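PDB 7ADK: putative immunoglobulin-blocking virulence protein, which probably binds host immunoglobulin and blocks its function, acting as a virulence factor of Mycoplasma mycoides subsp. capri. Local coordinates for residues A[131-135]-A[136-140]. Numbering follows the deposited sequence.
Sequences TITIA and GIEVE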
loop_
_atom_site.group_PDB
_atom_site.type_symbol
_atom_site.label_atom_id
_atom_site.label_comp_id
_atom_site.label_asym_id
_atom_site.label_seq_id
_atom_site.Cartn_x
_atom_site.Cartn_y
_atom_site.Cartn_z
ATOM N N THR A 131 -15.807 -2.310 57.067
ATOM C CA THR A 131 -15.049 -1.082 56.801
ATOM C C THR A 131 -13.800 -1.382 55.967
ATOM O O THR A 131 -13.219 -2.465 56.054
ATOM C CB THR A 131 -14.745 -0.313 58.096
ATOM O OG1 THR A 131 -13.989 0.840 57.824
ATOM C CG2 THR A 131 -13.948 -1.111 59.118
ATOM N N ILE A 132 -13.435 -0.443 55.092
ATOM C CA ILE A 132 -12.279 -0.474 54.191
ATOM C C ILE A 132 -11.548 0.877 54.264
ATOM O O ILE A 132 -12.158 1.897 54.576
ATOM C CB ILE A 132 -12.691 -0.857 52.740
ATOM C CG1 ILE A 132 -13.530 0.208 52.002
ATOM C CG2 ILE A 132 -13.404 -2.215 52.700
ATOM C CD1 ILE A 132 -13.534 0.032 50.481
ATOM N N THR A 133 -10.260 0.928 53.937
ATOM C CA THR A 133 -9.508 2.191 53.795
ATOM C C THR A 133 -9.404 2.579 52.325
ATOM O O THR A 133 -9.127 1.716 51.496
ATOM C CB THR A 133 -8.123 2.116 54.462
ATOM O OG1 THR A 133 -7.432 3.323 54.264
ATOM C CG2 THR A 133 -7.209 1.005 53.954
ATOM N N ILE A 134 -9.645 3.850 51.974
ATOM C CA ILE A 134 -9.617 4.321 50.565
ATOM C C ILE A 134 -8.744 5.559 50.287
ATOM O O ILE A 134 -8.386 5.816 49.140
ATOM C CB ILE A 134 -11.042 4.454 49.958
ATOM C CG1 ILE A 134 -11.760 5.773 50.287
ATOM C CG2 ILE A 134 -11.925 3.244 50.282
ATOM C CD1 ILE A 134 -13.087 5.936 49.573
ATOM N N ALA A 135 -8.379 6.310 51.322
ATOM C CA ALA A 135 -7.518 7.491 51.257
ATOM C C ALA A 135 -6.709 7.666 52.560
ATOM O O ALA A 135 -6.648 8.745 53.140
ATOM C CB ALA A 135 -8.369 8.701 50.885
ATOM N N GLY A 136 -6.189 6.568 53.111
ATOM C CA GLY A 136 -5.760 6.454 54.507
ATOM C C GLY A 136 -6.943 6.297 55.463
ATOM O O GLY A 136 -7.018 5.313 56.197
ATOM N N ILE A 137 -7.916 7.206 55.366
ATOM C CA ILE A 137 -9.149 7.256 56.154
ATOM C C ILE A 137 -9.923 5.936 56.075
ATOM O O ILE A 137 -10.182 5.414 54.997
ATOM C CB ILE A 137 -10.009 8.463 55.699
ATOM C CG1 ILE A 137 -9.258 9.808 55.821
ATOM C CG2 ILE A 137 -11.346 8.557 56.426
ATOM C CD1 ILE A 137 -8.759 10.177 57.212
ATOM N N GLU A 138 -10.296 5.397 57.230
ATOM C CA GLU A 138 -11.176 4.233 57.359
ATOM C C GLU A 138 -12.637 4.628 57.094
ATOM O O GLU A 138 -13.134 5.609 57.649
ATOM C CB GLU A 138 -11.066 3.624 58.766
ATOM C CG GLU A 138 -9.658 3.196 59.198
ATOM C CD GLU A 138 -9.016 2.112 58.327
ATOM O OE1 GLU A 138 -7.776 2.006 58.329
ATOM O OE2 GLU A 138 -9.726 1.328 57.672
ATOM N N VAL A 139 -13.351 3.870 56.266
ATOM C CA VAL A 139 -14.710 4.217 55.825
ATOM C C VAL A 139 -15.590 2.966 55.899
ATOM O O VAL A 139 -15.118 1.877 55.583
ATOM C CB VAL A 139 -14.697 4.769 54.386
ATOM C CG1 VAL A 139 -16.070 5.314 54.026
ATOM C CG2 VAL A 139 -13.680 5.875 54.132
ATOM N N GLU A 140 -16.850 3.052 56.312
ATOM C CA GLU A 140 -17.790 1.923 56.202
ATOM C C GLU A 140 -18.311 1.746 54.763
ATOM O O GLU A 140 -18.624 2.723 54.085
ATOM C CB GLU A 140 -18.920 2.029 57.234
ATOM C CG GLU A 140 -19.808 3.256 57.093
ATOM C CD GLU A 140 -20.829 3.366 58.230
ATOM O OE1 GLU A 140 -21.729 2.505 58.334
ATOM O OE2 GLU A 140 -20.745 4.326 59.023
#
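Ile132 and Val139 form the antiparallel hydrogen-bonded pair of a twisted beta hairpin, flanked by the non-hydrogen-bonded pairs Thr131 with Glu140 and Thr133 with Glu138. Ile132 N donates to Val139 O at 2.9 Å, approaching nearly along the C=O axis, and Val139 N returns a bond to Ile132 O. Towards the turn the pairing weakens: Ile134 N makes a weak, long hydrogen bond to Ile137 O (3.4 Å). Gly136, at phi 77°, is the central residue of a classic gamma turn, closed by a weak bond from Ile137 N to Ala135 O.

Thr131, Thr133, Glu138 and Glu140 occupy one face. The Thr131 hydroxyl, set opposite the backbone N across chi1 (178°), leans over the neighbouring strand and donates to Val139 O, OG1 lying 2.7 Å away and above the carbonyl plane. Thr133 adopts the same rotamer, and its OG1 makes a weak bond to Gly136 O at 2.8 Å. Glu138, bent at chi2 (-61°), folds its carboxylate back across the hairpin until OE2 lies 3.7 Å from Thr133 CB, a van der Waals contact.

On the other face Ile132 and Val139 are buried, touching Ile175 and Val178 respectively of strand 174-178, the third strand of their own antiparallel sheet. Ile134 CG1 meets Val139 CG2 at 4.3 Å, and both side chains touch Leu184 of helix 182-194, which lies against this apolar face. The hairpin is thus amphipathic: its apolar face turns toward helix 182-194, while on the exposed face a threonine hydroxyl gives Val139 O a second donor and ties the two strands together.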